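Local coordinates for 35 kDa hemin binding protein (Porphyromonas gingivalis, PDB 5Y1A), which probably binds hemin and joins a thioredoxin domain to immunoglobulin-like beta-sandwich parts in a cargo of the type IX secretion system, at residues K31-F43 and I134-E146. Numbering follows the deposited sequence. Where two conformers were deposited one is given.
Sequences KGSFKKNVVLEVF and IMKGFGDGTAPAE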
loop_
_atom_site.group_PDB
_atom_site.type_symbol
_atom_site.label_atom_id
_atom_site.label_comp_id
_atom_site.label_asym_id
_atom_site.label_seq_id
_atom_site.Cartn_x
_atom_site.Cartn_y
_atom_site.Cartn_z
ATOM N N LYS A 31 27.302 -7.703 -2.819
ATOM C CA LYS A 31 26.521 -6.667 -2.077
ATOM C C LYS A 31 26.112 -7.095 -0.661
ATOM O O LYS A 31 26.162 -6.266 0.269
ATOM C CB LYS A 31 25.262 -6.262 -2.856
ATOM C CG LYS A 31 25.374 -4.971 -3.654
ATOM C CD LYS A 31 24.736 -3.777 -2.939
ATOM C CE LYS A 31 25.727 -3.045 -2.040
ATOM N NZ LYS A 31 25.021 -2.079 -1.147
ATOM N N GLY A 32 25.696 -8.362 -0.489
ATOM C CA GLY A 32 25.134 -8.780 0.791
ATOM C C GLY A 32 24.586 -10.184 0.977
ATOM O O GLY A 32 24.565 -11.005 0.045
ATOM N N SER A 33 24.129 -10.434 2.209
ATOM C CA SER A 33 23.625 -11.741 2.648
ATOM C C SER A 33 22.264 -12.069 2.064
ATOM O O SER A 33 21.859 -13.231 2.077
ATOM C CB SER A 33 23.459 -11.773 4.170
ATOM O OG SER A 33 24.649 -11.442 4.849
ATOM N N PHE A 34 21.530 -11.046 1.607
ATOM C CA PHE A 34 20.107 -11.218 1.333
ATOM C C PHE A 34 19.736 -11.149 -0.161
ATOM O O PHE A 34 20.522 -10.687 -0.974
ATOM C CB PHE A 34 19.297 -10.208 2.190
ATOM C CG PHE A 34 19.613 -10.273 3.646
ATOM C CD1 PHE A 34 19.176 -11.348 4.415
ATOM C CD2 PHE A 34 20.365 -9.288 4.253
ATOM C CE1 PHE A 34 19.489 -11.442 5.767
ATOM C CE2 PHE A 34 20.676 -9.367 5.601
ATOM C CZ PHE A 34 20.229 -10.458 6.363
ATOM N N LYS A 35 18.524 -11.584 -0.493
ATOM C CA LYS A 35 18.049 -11.645 -1.876
ATOM C C LYS A 35 17.385 -10.325 -2.283
ATOM O O LYS A 35 16.373 -9.951 -1.707
ATOM C CB LYS A 35 17.039 -12.786 -2.009
ATOM C CG LYS A 35 16.325 -12.864 -3.355
ATOM C CD LYS A 35 15.292 -14.001 -3.371
ATOM C CE LYS A 35 14.000 -13.600 -2.632
ATOM N NZ LYS A 35 13.006 -14.722 -2.652
ATOM N N LYS A 36 17.943 -9.661 -3.295
ATOM C CA LYS A 36 17.478 -8.327 -3.723
ATOM C C LYS A 36 16.124 -8.339 -4.446
ATOM O O LYS A 36 15.915 -9.092 -5.401
ATOM C CB LYS A 36 18.572 -7.670 -4.600
ATOM C CG LYS A 36 18.266 -6.301 -5.196
ATOM C CD LYS A 36 18.359 -5.211 -4.151
ATOM C CE LYS A 36 18.191 -3.780 -4.715
ATOM N NZ LYS A 36 19.460 -3.166 -5.193
ATOM N N ASN A 37 15.221 -7.485 -3.962
ATOM C CA ASN A 37 13.998 -7.119 -4.690
ATOM C C ASN A 37 14.135 -5.666 -5.107
ATOM O O ASN A 37 14.765 -4.892 -4.402
ATOM C CB ASN A 37 12.761 -7.262 -3.806
ATOM C CG ASN A 37 12.549 -8.694 -3.347
ATOM O OD1 ASN A 37 12.740 -9.623 -4.125
ATOM N ND2 ASN A 37 12.179 -8.877 -2.093
ATOM N N VAL A 38 13.529 -5.324 -6.239
ATOM C CA VAL A 38 13.660 -4.009 -6.842
ATOM C C VAL A 38 12.342 -3.276 -6.688
ATOM O O VAL A 38 11.296 -3.836 -6.962
ATOM C CB VAL A 38 14.050 -4.122 -8.333
ATOM C CG1 VAL A 38 13.752 -2.770 -9.082
ATOM C CG2 VAL A 38 15.523 -4.436 -8.465
ATOM N N VAL A 39 12.412 -2.028 -6.227
ATOM C CA VAL A 39 11.258 -1.124 -6.179
ATOM C C VAL A 39 11.348 -0.125 -7.330
ATOM O O VAL A 39 12.407 0.441 -7.586
ATOM C CB VAL A 39 11.231 -0.359 -4.806
ATOM C CG1 VAL A 39 10.162 0.745 -4.792
ATOM C CG2 VAL A 39 11.024 -1.344 -3.658
ATOM N N LEU A 40 10.240 0.068 -8.039
ATOM C CA LEU A 40 10.142 1.125 -9.049
ATOM C C LEU A 40 9.156 2.137 -8.506
ATOM O O LEU A 40 8.108 1.739 -7.988
ATOM C CB LEU A 40 9.641 0.560 -10.387
ATOM C CG LEU A 40 10.419 -0.640 -10.969
ATOM C CD1 LEU A 40 9.854 -1.007 -12.349
ATOM C CD2 LEU A 40 11.914 -0.310 -11.060
ATOM N N GLU A 41 9.518 3.424 -8.545
ATOM C CA GLU A 41 8.562 4.514 -8.256
ATOM C C GLU A 41 8.316 5.249 -9.556
ATOM O O GLU A 41 9.239 5.809 -10.137
ATOM C CB GLU A 41 9.091 5.432 -7.120
ATOM C CG GLU A 41 9.101 4.660 -5.783
ATOM C CD GLU A 41 9.853 5.382 -4.687
ATOM O OE1 GLU A 41 11.053 5.627 -4.900
ATOM O OE2 GLU A 41 9.243 5.705 -3.635
ATOM N N VAL A 42 7.068 5.182 -10.035
ATOM C CA VAL A 42 6.678 5.795 -11.294
ATOM C C VAL A 42 5.837 7.042 -11.053
ATOM O O VAL A 42 4.885 7.032 -10.258
ATOM C CB VAL A 42 5.834 4.833 -12.142
ATOM C CG1 VAL A 42 5.562 5.464 -13.565
ATOM C CG2 VAL A 42 6.526 3.463 -12.186
ATOM N N PHE A 43 6.173 8.105 -11.780
ATOM C CA PHE A 43 5.543 9.420 -11.571
ATOM C C PHE A 43 4.566 9.715 -12.695
ATOM O O PHE A 43 4.925 9.704 -13.867
ATOM C CB PHE A 43 6.655 10.471 -11.428
ATOM C CG PHE A 43 7.705 10.032 -10.462
ATOM C CD1 PHE A 43 7.373 9.769 -9.127
ATOM C CD2 PHE A 43 9.018 9.802 -10.886
ATOM C CE1 PHE A 43 8.352 9.257 -8.241
ATOM C CE2 PHE A 43 9.997 9.307 -9.994
ATOM C CZ PHE A 43 9.662 9.057 -8.681
ATOM N N ILE A 134 16.166 -1.908 -14.741
ATOM C CA ILE A 134 15.737 -2.828 -13.678
ATOM C C ILE A 134 16.869 -3.787 -13.298
ATOM O O ILE A 134 17.143 -4.000 -12.121
ATOM C CB ILE A 134 14.497 -3.632 -14.095
ATOM C CG1 ILE A 134 13.281 -2.692 -14.254
ATOM C CG2 ILE A 134 14.249 -4.779 -13.117
ATOM C CD1 ILE A 134 11.984 -3.383 -14.882
ATOM N N MET A 135 17.550 -4.334 -14.301
ATOM C CA MET A 135 18.614 -5.297 -14.029
ATOM C C MET A 135 19.793 -4.639 -13.310
ATOM O O MET A 135 20.444 -5.269 -12.467
ATOM C CB MET A 135 19.013 -6.063 -15.305
ATOM C CG MET A 135 17.935 -7.080 -15.738
ATOM S SD MET A 135 17.443 -8.348 -14.556
ATOM C CE MET A 135 18.995 -9.132 -14.147
ATOM N N LYS A 136 20.030 -3.367 -13.606
ATOM C CA LYS A 136 21.040 -2.590 -12.906
ATOM C C LYS A 136 20.643 -2.453 -11.434
ATOM O O LYS A 136 21.482 -2.551 -10.533
ATOM C CB LYS A 136 21.165 -1.219 -13.561
ATOM C CG LYS A 136 22.457 -0.477 -13.271
ATOM C CD LYS A 136 22.807 0.420 -14.458
ATOM C CE LYS A 136 23.316 1.784 -14.026
ATOM N NZ LYS A 136 24.300 1.726 -12.908
ATOM N N GLY A 137 19.352 -2.249 -11.204
ATOM C CA GLY A 137 18.786 -2.230 -9.847
ATOM C C GLY A 137 19.033 -3.530 -9.109
ATOM O O GLY A 137 19.335 -3.515 -7.912
ATOM N N PHE A 138 18.921 -4.660 -9.826
ATOM C CA PHE A 138 19.222 -5.956 -9.234
ATOM C C PHE A 138 20.688 -6.179 -8.864
ATOM O O PHE A 138 20.967 -6.905 -7.897
ATOM C CB PHE A 138 18.716 -7.103 -10.103
ATOM C CG PHE A 138 17.273 -7.407 -9.877
ATOM C CD1 PHE A 138 16.846 -7.932 -8.656
ATOM C CD2 PHE A 138 16.337 -7.147 -10.864
ATOM C CE1 PHE A 138 15.515 -8.208 -8.443
ATOM C CE2 PHE A 138 14.976 -7.411 -10.649
ATOM C CZ PHE A 138 14.570 -7.947 -9.439
ATOM N N GLY A 139 21.595 -5.569 -9.628
ATOM C CA GLY A 139 23.046 -5.741 -9.413
ATOM C C GLY A 139 23.435 -7.211 -9.447
ATOM O O GLY A 139 23.033 -7.949 -10.357
ATOM N N ASP A 140 24.177 -7.663 -8.438
ATOM C CA ASP A 140 24.538 -9.089 -8.345
ATOM C C ASP A 140 23.423 -9.978 -7.763
ATOM O O ASP A 140 23.641 -11.165 -7.490
ATOM C CB ASP A 140 25.873 -9.266 -7.577
ATOM C CG ASP A 140 25.773 -8.905 -6.085
ATOM O OD1 ASP A 140 24.662 -8.630 -5.562
ATOM O OD2 ASP A 140 26.827 -8.912 -5.411
ATOM N N GLY A 141 22.234 -9.400 -7.551
ATOM C CA GLY A 141 21.075 -10.127 -7.029
ATOM C C GLY A 141 20.985 -10.193 -5.509
ATOM O O GLY A 141 20.042 -10.774 -4.968
ATOM N N THR A 142 21.969 -9.602 -4.830
ATOM C CA THR A 142 22.022 -9.625 -3.375
ATOM C C THR A 142 21.908 -8.222 -2.774
ATOM O O THR A 142 22.124 -7.212 -3.442
ATOM C CB THR A 142 23.330 -10.258 -2.834
ATOM O OG1 THR A 142 24.404 -9.328 -2.978
ATOM C CG2 THR A 142 23.664 -11.552 -3.558
ATOM N N ALA A 143 21.638 -8.177 -1.484
ATOM C CA ALA A 143 21.408 -6.908 -0.799
ATOM C C ALA A 143 21.815 -7.071 0.657
ATOM O O ALA A 143 21.742 -8.190 1.205
ATOM C CB ALA A 143 19.934 -6.531 -0.916
ATOM N N PRO A 144 22.279 -5.982 1.299
ATOM C CA PRO A 144 22.695 -6.017 2.701
ATOM C C PRO A 144 21.564 -5.793 3.721
ATOM O O PRO A 144 21.839 -5.529 4.875
ATOM C CB PRO A 144 23.704 -4.874 2.767
ATOM C CG PRO A 144 23.150 -3.875 1.835
ATOM C CD PRO A 144 22.581 -4.665 0.681
ATOM N N ALA A 145 20.309 -5.889 3.280
ATOM C CA ALA A 145 19.159 -5.850 4.193
ATOM C C ALA A 145 18.054 -6.716 3.640
ATOM O O ALA A 145 18.058 -7.064 2.446
ATOM C CB ALA A 145 18.670 -4.403 4.408
ATOM N N GLU A 146 17.112 -7.078 4.512
ATOM C CA GLU A 146 15.938 -7.831 4.102
ATOM C C GLU A 146 14.785 -7.329 4.954
ATOM O O GLU A 146 14.982 -6.922 6.114
ATOM C CB GLU A 146 16.178 -9.332 4.313
ATOM C CG GLU A 146 14.977 -10.240 4.245
ATOM C CD GLU A 146 15.338 -11.644 4.686
ATOM O OE1 GLU A 146 15.124 -11.978 5.882
ATOM O OE2 GLU A 146 15.859 -12.392 3.830
HETATM O O HOH W 1 16.298 -12.163 1.366
#
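Ile134 meets Leu40 through their CD1 methyls, 4.1 Å apart, where the last helical turn, 134-138, runs over strand 38-43, roughly antiparallel (137°). One turn on, Gly137 leaves room for Val38 CG2 against its backbone, and its carbonyl O accepts a hydrogen bond from Lys36 NZ (2.7 Å); bends at chi2 and chi4 curl the lysine chain back to this helix end. Val38 CG2 sits over one face of the Phe138 ring in a CH-pi contact, 3.5 Å from the centroid, while Lys36 O meets the ring edge. Helix over strand is the alpha/beta layering of the thioredoxin fold, here followed by a type II' turn from Phe138 to Gly141. Asp140 OD1 accepts Thr142 N, closing an Asx turn, and also the Thr142 hydroxyl; this holds the carboxylate so that the syn side of OD2 takes Lys31 N (2.9 Å). Gly141 O receives Lys36 N in a nearly straight bond (171°). Beyond it Thr142 OG1 draws a weak bond from Gly32 N, and Ala143 forms a hydrogen-bonded antiparallel pair with Phe34. Pro144 C meets the edge of the Phe34 ring, and Glu146 CB makes a CH-pi contact with one face (4.0 Å from the centroid), opposite Ser33 CB.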